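Side-chain contacts in quinonprotein alcohol dehydrogenase-like protein (Bacteroides thetaiotaomicron VPI-5482, PDB 4R5O), which is of unknown function but binds calcium ions and joins an immunoglobulin-like beta-sandwich domain to a seven-bladed beta-propeller: residues K302-N305 and D306-E310; V413-E417 and S418-Q422; V157-T161 and S162-H166; Q378-Q382 and S383-Y387. All blocks are in the same frame, centred on the assembly; numbering follows the deposited sequence. Where two conformers were deposited one is given.

Interaction 1 of 4, residues K302-N305 and D306-E310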
loop_
_atom_site.group_PDB
_atom_site.type_symbol
_atom_site.label_atom_id
_atom_site.label_comp_id
_atom_site.label_asym_id
_atom_site.label_seq_id
_atom_site.Cartn_x
_atom_site.Cartn_y
_atom_site.Cartn_z
ATOM N N LYS A 302 -26.131 8.959 6.079
ATOM C CA LYS A 302 -25.393 10.142 6.510
ATOM C C LYS A 302 -25.308 10.104 8.016
ATOM O O LYS A 302 -26.342 9.965 8.661
ATOM C CB LYS A 302 -26.098 11.400 5.993
ATOM C CG LYS A 302 -25.566 12.751 6.416
ATOM C CD LYS A 302 -26.537 13.764 5.847
ATOM C CE LYS A 302 -26.194 15.213 5.972
ATOM N NZ LYS A 302 -27.212 16.074 5.325
ATOM N N ILE A 303 -24.087 10.163 8.574
ATOM C CA ILE A 303 -23.901 10.144 10.025
ATOM C C ILE A 303 -23.472 11.546 10.385
ATOM O O ILE A 303 -22.367 11.963 10.016
ATOM C CB ILE A 303 -22.926 9.035 10.533
ATOM C CG1 ILE A 303 -23.212 7.648 9.856
ATOM C CG2 ILE A 303 -22.950 8.958 12.076
ATOM C CD1 ILE A 303 -22.129 6.467 10.075
ATOM N N LYS A 304 -24.363 12.312 11.035
ATOM C CA LYS A 304 -24.007 13.686 11.345
ATOM C C LYS A 304 -23.125 13.699 12.623
ATOM O O LYS A 304 -22.964 12.659 13.275
ATOM C CB LYS A 304 -25.266 14.550 11.484
ATOM C CG LYS A 304 -26.188 14.565 10.253
ATOM C CD LYS A 304 -27.416 15.421 10.545
ATOM C CE LYS A 304 -28.436 15.481 9.442
ATOM N NZ LYS A 304 -29.561 16.381 9.804
ATOM N N ASN A 305 -22.519 14.868 12.934
ATOM C CA ASN A 305 -21.653 15.120 14.094
ATOM C C ASN A 305 -22.300 14.678 15.422
ATOM O O ASN A 305 -21.592 14.237 16.332
ATOM C CB ASN A 305 -21.300 16.626 14.191
ATOM C CG ASN A 305 -20.535 17.231 13.009
ATOM O OD1 ASN A 305 -20.256 16.585 11.970
ATOM N ND2 ASN A 305 -20.181 18.516 13.153
ATOM N N ASP A 306 -23.620 14.802 15.539
ATOM C CA ASP A 306 -24.306 14.442 16.780
ATOM C C ASP A 306 -24.776 12.966 16.729
ATOM O O ASP A 306 -25.496 12.505 17.620
ATOM C CB ASP A 306 -25.488 15.400 17.045
ATOM C CG ASP A 306 -26.598 15.430 15.998
ATOM O OD1 ASP A 306 -26.448 14.758 14.932
ATOM O OD2 ASP A 306 -27.627 16.102 16.251
ATOM N N PHE A 307 -24.356 12.248 15.670
ATOM C CA PHE A 307 -24.575 10.827 15.374
ATOM C C PHE A 307 -26.091 10.536 15.111
ATOM O O PHE A 307 -26.549 9.377 15.233
ATOM C CB PHE A 307 -23.998 9.925 16.488
ATOM C CG PHE A 307 -22.499 9.705 16.363
ATOM C CD1 PHE A 307 -21.640 10.764 16.055
ATOM C CD2 PHE A 307 -21.942 8.465 16.624
ATOM C CE1 PHE A 307 -20.268 10.561 15.922
ATOM C CE2 PHE A 307 -20.555 8.266 16.522
ATOM C CZ PHE A 307 -19.733 9.310 16.159
ATOM N N THR A 308 -26.824 11.574 14.625
ATOM C CA THR A 308 -28.183 11.398 14.117
ATOM C C THR A 308 -27.994 10.906 12.666
ATOM O O THR A 308 -26.956 11.159 12.050
ATOM C CB THR A 308 -29.081 12.647 14.270
ATOM O OG1 THR A 308 -28.506 13.744 13.568
ATOM C CG2 THR A 308 -29.336 13.025 15.710
ATOM N N LEU A 309 -28.983 10.206 12.130
ATOM C CA LEU A 309 -28.887 9.601 10.820
ATOM C C LEU A 309 -29.910 10.112 9.830
ATOM O O LEU A 309 -31.113 10.203 10.132
ATOM C CB LEU A 309 -29.103 8.076 10.974
ATOM C CG LEU A 309 -28.256 7.328 12.031
ATOM C CD1 LEU A 309 -28.663 5.866 12.121
ATOM C CD2 LEU A 309 -26.750 7.458 11.746
ATOM N N GLU A 310 -29.436 10.339 8.603
ATOM C CA GLU A 310 -30.229 10.695 7.419
ATOM C C GLU A 310 -30.039 9.565 6.442
ATOM O O GLU A 310 -28.904 9.147 6.224
ATOM C CB GLU A 310 -29.847 12.076 6.849
ATOM C CG GLU A 310 -30.652 12.553 5.652
ATOM C CD GLU A 310 -30.359 13.981 5.228
ATOM O OE1 GLU A 310 -30.404 14.878 6.103
ATOM O OE2 GLU A 310 -30.143 14.213 4.013
#

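Interaction 2 of 4, residues V413-E417 and S418-Q422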
loop_
_atom_site.group_PDB
_atom_site.type_symbol
_atom_site.label_atom_id
_atom_site.label_comp_id
_atom_site.label_asym_id
_atom_site.label_seq_id
_atom_site.Cartn_x
_atom_site.Cartn_y
_atom_site.Cartn_z
ATOM N N VAL A 413 -4.006 -0.601 -16.330
ATOM C CA VAL A 413 -2.856 -1.264 -15.723
ATOM C C VAL A 413 -3.165 -2.754 -15.702
ATOM O O VAL A 413 -4.109 -3.167 -15.031
ATOM C CB VAL A 413 -2.535 -0.699 -14.317
ATOM C CG1 VAL A 413 -1.223 -1.266 -13.777
ATOM C CG2 VAL A 413 -2.500 0.824 -14.330
ATOM N N ASP A 414 -2.437 -3.554 -16.479
ATOM C CA ASP A 414 -2.670 -4.994 -16.505
ATOM C C ASP A 414 -2.036 -5.586 -15.265
ATOM O O ASP A 414 -0.898 -5.265 -14.942
ATOM C CB ASP A 414 -2.140 -5.634 -17.804
ATOM C CG ASP A 414 -2.442 -7.122 -17.990
ATOM O OD1 ASP A 414 -3.359 -7.643 -17.297
ATOM O OD2 ASP A 414 -1.793 -7.756 -18.860
ATOM N N CYS A 415 -2.807 -6.373 -14.518
ATOM C CA CYS A 415 -2.333 -6.950 -13.266
ATOM C C CYS A 415 -2.280 -8.481 -13.368
ATOM O O CYS A 415 -1.738 -9.132 -12.468
ATOM C CB CYS A 415 -3.219 -6.499 -12.106
ATOM S SG CYS A 415 -3.132 -4.724 -11.757
ATOM N N GLY A 416 -2.824 -9.024 -14.453
ATOM C CA GLY A 416 -2.842 -10.456 -14.706
ATOM C C GLY A 416 -3.631 -11.251 -13.694
ATOM O O GLY A 416 -4.743 -10.879 -13.341
ATOM N N GLU A 417 -3.025 -12.324 -13.193
ATOM C CA GLU A 417 -3.605 -13.285 -12.255
ATOM C C GLU A 417 -3.634 -12.781 -10.805
ATOM O O GLU A 417 -4.313 -13.389 -9.961
ATOM C CB GLU A 417 -2.798 -14.584 -12.306
ATOM C CG GLU A 417 -2.979 -15.336 -13.613
ATOM C CD GLU A 417 -2.140 -16.584 -13.781
ATOM O OE1 GLU A 417 -1.046 -16.664 -13.173
ATOM O OE2 GLU A 417 -2.540 -17.448 -14.596
ATOM N N SER A 418 -2.917 -11.686 -10.519
ATOM C CA SER A 418 -2.834 -11.123 -9.182
ATOM C C SER A 418 -3.716 -9.870 -9.091
ATOM O O SER A 418 -3.432 -8.850 -9.725
ATOM C CB SER A 418 -1.382 -10.821 -8.810
ATOM O OG SER A 418 -0.754 -9.977 -9.760
ATOM N N VAL A 419 -4.806 -9.977 -8.299
ATOM C CA VAL A 419 -5.788 -8.910 -8.055
ATOM C C VAL A 419 -5.196 -7.824 -7.136
ATOM O O VAL A 419 -4.810 -8.145 -6.003
ATOM C CB VAL A 419 -7.110 -9.453 -7.441
ATOM C CG1 VAL A 419 -8.143 -8.344 -7.299
ATOM C CG2 VAL A 419 -7.679 -10.603 -8.270
ATOM N N PRO A 420 -5.168 -6.538 -7.563
ATOM C CA PRO A 420 -4.703 -5.492 -6.644
ATOM C C PRO A 420 -5.742 -5.302 -5.536
ATOM O O PRO A 420 -6.950 -5.355 -5.801
ATOM C CB PRO A 420 -4.519 -4.250 -7.525
ATOM C CG PRO A 420 -5.122 -4.589 -8.829
ATOM C CD PRO A 420 -5.621 -5.979 -8.854
ATOM N N SER A 421 -5.277 -5.171 -4.286
ATOM C CA SER A 421 -6.178 -5.070 -3.132
ATOM C C SER A 421 -6.443 -3.625 -2.705
ATOM O O SER A 421 -7.474 -3.353 -2.067
ATOM C CB SER A 421 -5.596 -5.833 -1.946
ATOM O OG SER A 421 -4.287 -5.395 -1.622
ATOM N N GLN A 422 -5.513 -2.715 -3.047
ATOM C CA GLN A 422 -5.567 -1.317 -2.656
ATOM C C GLN A 422 -4.664 -0.449 -3.527
ATOM O O GLN A 422 -3.679 -0.948 -4.035
ATOM C CB GLN A 422 -5.111 -1.256 -1.203
ATOM C CG GLN A 422 -5.198 0.083 -0.566
ATOM C CD GLN A 422 -4.980 -0.081 0.869
ATOM O OE1 GLN A 422 -4.622 -1.157 1.326
ATOM N NE2 GLN A 422 -5.225 0.976 1.604
#

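Interaction 3 of 4, residues V157-T161 and S162-H166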
loop_
_atom_site.group_PDB
_atom_site.type_symbol
_atom_site.label_atom_id
_atom_site.label_comp_id
_atom_site.label_asym_id
_atom_site.label_seq_id
_atom_site.Cartn_x
_atom_site.Cartn_y
_atom_site.Cartn_z
ATOM N N VAL A 157 -0.836 -7.431 8.242
ATOM C CA VAL A 157 -0.928 -8.661 7.456
ATOM C C VAL A 157 -1.831 -9.643 8.226
ATOM O O VAL A 157 -1.566 -9.983 9.380
ATOM C CB VAL A 157 0.467 -9.273 7.104
ATOM C CG1 VAL A 157 0.315 -10.482 6.201
ATOM C CG2 VAL A 157 1.382 -8.250 6.428
ATOM N N GLY A 158 -2.915 -10.047 7.593
ATOM C CA GLY A 158 -3.838 -11.030 8.139
ATOM C C GLY A 158 -3.340 -12.382 7.688
ATOM O O GLY A 158 -3.508 -12.743 6.521
ATOM N N THR A 159 -2.614 -13.076 8.579
ATOM C CA THR A 159 -1.963 -14.338 8.263
ATOM C C THR A 159 -2.114 -15.301 9.437
ATOM O O THR A 159 -2.193 -14.860 10.574
ATOM C CB THR A 159 -0.481 -14.086 7.898
ATOM O OG1 THR A 159 0.166 -15.333 7.634
ATOM C CG2 THR A 159 0.264 -13.293 8.935
ATOM N N SER A 160 -2.160 -16.618 9.144
ATOM C CA SER A 160 -2.329 -17.655 10.169
ATOM C C SER A 160 -0.999 -17.909 10.924
ATOM O O SER A 160 -1.024 -18.522 11.985
ATOM C CB SER A 160 -2.865 -18.941 9.554
ATOM O OG SER A 160 -1.982 -19.405 8.549
ATOM N N THR A 161 0.138 -17.360 10.428
ATOM C CA THR A 161 1.450 -17.478 11.081
ATOM C C THR A 161 1.521 -16.512 12.278
ATOM O O THR A 161 1.368 -15.292 12.146
ATOM C CB THR A 161 2.592 -17.235 10.102
ATOM O OG1 THR A 161 2.394 -18.067 8.967
ATOM C CG2 THR A 161 3.960 -17.537 10.719
ATOM N N SER A 162 1.811 -17.093 13.445
ATOM C CA SER A 162 1.932 -16.423 14.727
ATOM C C SER A 162 3.276 -15.720 14.915
ATOM O O SER A 162 3.289 -14.553 15.269
ATOM C CB SER A 162 1.766 -17.455 15.833
ATOM O OG SER A 162 1.959 -16.926 17.132
ATOM N N ASN A 163 4.393 -16.425 14.726
ATOM C CA ASN A 163 5.749 -15.926 14.992
ATOM C C ASN A 163 6.361 -15.273 13.759
ATOM O O ASN A 163 7.288 -15.783 13.138
ATOM C CB ASN A 163 6.644 -17.074 15.486
ATOM C CG ASN A 163 6.725 -18.282 14.595
ATOM O OD1 ASN A 163 5.781 -18.633 13.860
ATOM N ND2 ASN A 163 7.857 -18.963 14.689
ATOM N N ARG A 164 5.846 -14.114 13.438
ATOM C CA ARG A 164 6.282 -13.271 12.338
ATOM C C ARG A 164 5.778 -11.864 12.565
ATOM O O ARG A 164 4.911 -11.666 13.403
ATOM C CB ARG A 164 5.817 -13.799 10.982
ATOM C CG ARG A 164 4.308 -13.923 10.843
ATOM C CD ARG A 164 3.920 -13.896 9.390
ATOM N NE ARG A 164 4.232 -12.608 8.799
ATOM C CZ ARG A 164 4.075 -12.301 7.523
ATOM N NH1 ARG A 164 3.639 -13.218 6.659
ATOM N NH2 ARG A 164 4.373 -11.078 7.091
ATOM N N ASP A 165 6.321 -10.893 11.847
ATOM C CA ASP A 165 5.863 -9.520 11.920
ATOM C C ASP A 165 4.518 -9.414 11.200
ATOM O O ASP A 165 4.360 -9.933 10.083
ATOM C CB ASP A 165 6.920 -8.552 11.321
ATOM C CG ASP A 165 8.184 -8.406 12.170
ATOM O OD1 ASP A 165 8.145 -8.767 13.367
ATOM O OD2 ASP A 165 9.194 -7.905 11.646
ATOM N N HIS A 166 3.529 -8.793 11.866
ATOM C CA HIS A 166 2.200 -8.581 11.273
ATOM C C HIS A 166 1.985 -7.101 10.948
ATOM O O HIS A 166 1.313 -6.765 9.978
ATOM C CB HIS A 166 1.093 -9.082 12.198
ATOM C CG HIS A 166 1.307 -10.485 12.644
ATOM N ND1 HIS A 166 1.823 -10.770 13.905
ATOM C CD2 HIS A 166 1.163 -11.637 11.956
ATOM C CE1 HIS A 166 1.900 -12.087 13.968
ATOM N NE2 HIS A 166 1.526 -12.654 12.815
#

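Interaction 4 of 4, residues Q378-Q382 and S383-Y387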
loop_
_atom_site.group_PDB
_atom_site.type_symbol
_atom_site.label_atom_id
_atom_site.label_comp_id
_atom_site.label_asym_id
_atom_site.label_seq_id
_atom_site.Cartn_x
_atom_site.Cartn_y
_atom_site.Cartn_z
ATOM N N GLN A 378 -10.865 3.929 -5.567
ATOM C CA GLN A 378 -9.913 4.961 -5.140
ATOM C C GLN A 378 -10.107 6.184 -6.035
ATOM O O GLN A 378 -10.514 6.079 -7.192
ATOM C CB GLN A 378 -8.455 4.467 -5.137
ATOM C CG GLN A 378 -7.407 5.463 -4.636
ATOM C CD GLN A 378 -7.590 5.876 -3.198
ATOM O OE1 GLN A 378 -8.501 6.618 -2.869
ATOM N NE2 GLN A 378 -6.622 5.563 -2.347
ATOM N N LEU A 379 -9.867 7.347 -5.464
ATOM C CA LEU A 379 -9.992 8.587 -6.191
ATOM C C LEU A 379 -8.774 9.416 -5.990
ATOM O O LEU A 379 -8.246 9.494 -4.876
ATOM C CB LEU A 379 -11.241 9.364 -5.745
ATOM C CG LEU A 379 -11.703 10.522 -6.640
ATOM C CD1 LEU A 379 -12.429 10.000 -7.865
ATOM C CD2 LEU A 379 -12.684 11.395 -5.899
ATOM N N ASN A 380 -8.324 10.035 -7.082
ATOM C CA ASN A 380 -7.257 11.011 -7.077
ATOM C C ASN A 380 -7.901 12.359 -6.766
ATOM O O ASN A 380 -8.667 12.855 -7.592
ATOM C CB ASN A 380 -6.508 10.984 -8.394
ATOM C CG ASN A 380 -5.317 11.893 -8.432
ATOM O OD1 ASN A 380 -5.352 13.039 -7.997
ATOM N ND2 ASN A 380 -4.242 11.415 -9.017
ATOM N N GLN A 381 -7.622 12.935 -5.581
ATOM C CA GLN A 381 -8.264 14.156 -5.123
ATOM C C GLN A 381 -7.715 15.436 -5.823
ATOM O O GLN A 381 -8.287 16.499 -5.615
ATOM C CB GLN A 381 -8.114 14.296 -3.607
ATOM C CG GLN A 381 -8.731 13.147 -2.804
ATOM C CD GLN A 381 -10.226 12.940 -2.952
ATOM O OE1 GLN A 381 -10.977 13.823 -3.390
ATOM N NE2 GLN A 381 -10.694 11.778 -2.502
ATOM N N GLN A 382 -6.701 15.349 -6.683
ATOM C CA GLN A 382 -6.171 16.533 -7.383
ATOM C C GLN A 382 -6.741 16.637 -8.800
ATOM O O GLN A 382 -6.992 17.751 -9.268
ATOM C CB GLN A 382 -4.632 16.502 -7.436
ATOM C CG GLN A 382 -3.995 16.675 -6.047
ATOM C CD GLN A 382 -2.520 16.371 -5.952
ATOM O OE1 GLN A 382 -1.969 15.566 -6.715
ATOM N NE2 GLN A 382 -1.876 16.901 -4.912
ATOM N N SER A 383 -6.975 15.487 -9.471
ATOM C CA SER A 383 -7.506 15.423 -10.841
ATOM C C SER A 383 -8.977 14.984 -10.918
ATOM O O SER A 383 -9.630 15.223 -11.930
ATOM C CB SER A 383 -6.678 14.437 -11.651
ATOM O OG SER A 383 -6.702 13.157 -11.036
ATOM N N GLY A 384 -9.468 14.306 -9.894
ATOM C CA GLY A 384 -10.830 13.776 -9.870
ATOM C C GLY A 384 -10.947 12.408 -10.526
ATOM O O GLY A 384 -12.051 11.892 -10.695
ATOM N N GLU A 385 -9.806 11.818 -10.915
ATOM C CA GLU A 385 -9.701 10.510 -11.560
ATOM C C GLU A 385 -10.114 9.384 -10.605
ATOM O O GLU A 385 -9.661 9.349 -9.462
ATOM C CB GLU A 385 -8.264 10.262 -12.063
ATOM C CG GLU A 385 -7.792 11.115 -13.234
ATOM C CD GLU A 385 -6.300 11.021 -13.490
ATOM O OE1 GLU A 385 -5.499 11.242 -12.551
ATOM O OE2 GLU A 385 -5.926 10.752 -14.651
ATOM N N LEU A 386 -10.965 8.462 -11.091
ATOM C CA LEU A 386 -11.464 7.292 -10.359
ATOM C C LEU A 386 -10.704 6.048 -10.807
ATOM O O LEU A 386 -10.606 5.789 -12.004
ATOM C CB LEU A 386 -12.983 7.131 -10.595
ATOM C CG LEU A 386 -13.737 6.008 -9.856
ATOM C CD1 LEU A 386 -13.964 6.353 -8.382
ATOM C CD2 LEU A 386 -15.073 5.796 -10.478
ATOM N N TYR A 387 -10.159 5.302 -9.853
ATOM C CA TYR A 387 -9.429 4.074 -10.100
ATOM C C TYR A 387 -10.289 2.904 -9.705
ATOM O O TYR A 387 -10.562 2.700 -8.525
ATOM C CB TYR A 387 -8.094 4.041 -9.347
ATOM C CG TYR A 387 -7.261 5.294 -9.434
ATOM C CD1 TYR A 387 -6.688 5.686 -10.629
ATOM C CD2 TYR A 387 -6.925 6.007 -8.297
ATOM C CE1 TYR A 387 -5.897 6.828 -10.716
ATOM C CE2 TYR A 387 -6.123 7.141 -8.367
ATOM C CZ TYR A 387 -5.594 7.540 -9.579
ATOM O OH TYR A 387 -4.767 8.630 -9.683
#

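Interaction 1 of 4, residues K302-N305 and D306-E310
Asp306 OD1, which lies against Lys304 CB across the turn, takes two bonds from one residue: Thr308 OG1 donates at 2.7 Å on the syn side, and Thr308 N at 3.2 Å from well above the carboxylate plane, on the same face. The second bond makes an Asx turn. Around it the backbone forms a type I turn from Lys304 to Phe307, closed by Phe307 N to Lys304 O (2.8 Å). Beyond the turn the strands pair antiparallel, with Lys302 and Glu310 a hydrogen-bonded pair. Their side chains run side by side, both with CG anti to the backbone N, and Lys302 NZ ends in a long salt bridge to Glu310 OE1 (3.5 Å), its hydrogen bond weak. Lys304 NZ approaches the same oxygen without forming a salt bridge. Ile303 and Leu309 share the other face, with Ile303 CG1 4.0 Å from Leu309 CD2. Ile303 CG2 lies over one face of the Phe307 ring, and Tyr250 meets that ring edge-to-face. The paired strands thus put the Lys302 and Glu310 charges on one face and hydrocarbon on the Ile303 face, where Leu237 and Ile272 continue the packing, while two lysines near one carboxylate would probably favour its ionised form.

Interaction 2 of 4, residues V413-E417 and S418-Q422
Ser418 turns its hydroxyl back over the turn toward Cys415, while Cys415 sends its thiol forward along the chain to Pro420. With chi1 at 55°, Ser418 OG lies between its own backbone N and carbonyl carbon, and from there it donates to Cys415 O at 3.0 Å, almost straight down the line of that carbonyl. The same oxygen also receives Ser418 N, but at 3.4 Å this is a weak bond, so the hydroxyl carries much of the grip on the carbonyl. Replacing Ser418 with an alanine is likely to leave Cys415 O held by that weak backbone bond alone within the turn, and the turn freer to shift.

The Cys415 thiol sits beside the backbone N, opposite the carbonyl carbon. This aims SG at the CG and CD corner of the Pro420 ring, with SG 3.5 Å from CG.

Cys415 to Ser418 form a type II' beta turn at the end of strand 409-416. Gly416 takes the second place, at positive phi. The turn's first two residues, Cys415 and Gly416, both face Ser398 in a classic beta bulge, and Asp414 OD1 accepts Gly416 N (3.2 Å) from above the carboxylate plane in an Asx turn. The turn redirects the chain out of the sheet that spans residues 371 to 416 and on to strand 422-424, which pairs with strand 103-108, the ring closure familiar in beta-propellers. Along this path Cys415 also touches Ile400 and Tyr106, and Pro420 covers Ile400 and Thr389.

Interaction 3 of 4, residues V157-T161 and S162-H166
Val157 N donates to His166 O at 2.8 Å, and the valine's CG1 lies over one face of the Arg164 guanidinium. Two residues on, the Thr159 and Arg164 side chains run toward each other: Thr159 CG2 lies over that same guanidinium face, packs on Arg164 CD (3.7 Å) and meets the edge of the His166 ring at CD2 (3.6 Å), while its OG1 bonds to Asp142 OD1. Thr161 then offers its carbonyl oxygen to His166 NE2 in a short, nearly straight bond (2.7 Å, 174°) that lies in both the ring and carbonyl planes. With ND1 bonded to Val183 N, the imidazole is held at both nitrogens and fixed in rotation. Thr161 CG2 touches Arg164 CG (3.6 Å). The arginine, bent at chi3 (-65°), curls back so that NE reaches Asp165 O (3.0 Å), and NH1 bonds to Gly137 O. An alanine in place of Arg164 removes these donors and would probably leave the Asp165 and Gly137 carbonyls without mates and the Thr159 methyl without its cover. The loop links strands 152-158 and 167-171, the middle pair of a four-stranded antiparallel sheet; its backbone also bonds to Ser143 and Ala181, in the outer strands 143-149 and 177-181, and to the loop residue Asn186.

Interaction 4 of 4, residues Q378-Q382 and S383-Y387
One asparagine side chain both shapes the bend and reaches a tyrosine seven residues further on. Asn380 ND2 donates to Tyr387 OH (2.9 Å, 161°), with the hydroxyl oxygen in the amide plane and the amide and ring planes 54° apart. At its other end Asn380 OD1 accepts two backbone groups: Gln382 N in the carbonyl plane at 3.0 Å, an Asx turn, and Ser383 N from above that plane at 3.3 Å. With CG anti to the backbone N (chi1 -175°), the amide reaches over to residues 383-387, and these three bonds fix which end is nitrogen and which oxygen. The loop caps the antiparallel hairpin of strands 371-379 and 386-392 in a propeller sheet. Asn380 O takes Gly384 N (2.8 Å), and Gly384 has a positive phi at which a CB would jam against the preceding carbonyl. Ser383 OG donates to Glu385 OE1 at 2.7 Å. Gln378 lays CG at the edge of the Tyr387 ring, 3.7 Å from CD2, then bends so that OE1 receives Leu379 N while NE2 bonds to Ile423 O. On the other face of the hairpin, Leu379 CD1 meets Leu386 CD1 at 4.0 Å, and both leucines pack on Val332 and Tyr341.

In the fold
All four contacts close bends in the propeller, each within one continuous run of chain. Interactions 2 and 4 belong to the same sheet, the one running from 371 to 416; their centres are 18 Å apart and their nearest atoms about 6 Å. Interaction 3 lies in an earlier blade, its centre 33 Å from that of interaction 4 across the middle of the chain. Interaction 1 stands further out, 37 Å from interaction 3 between centres. With the function unknown, the calcium sites are the reference points: the Phe307 side chain of interaction 1 and the Cys415 side chain of interaction 2 each lie about 9 Å from a calcium ion, too far to ligate it.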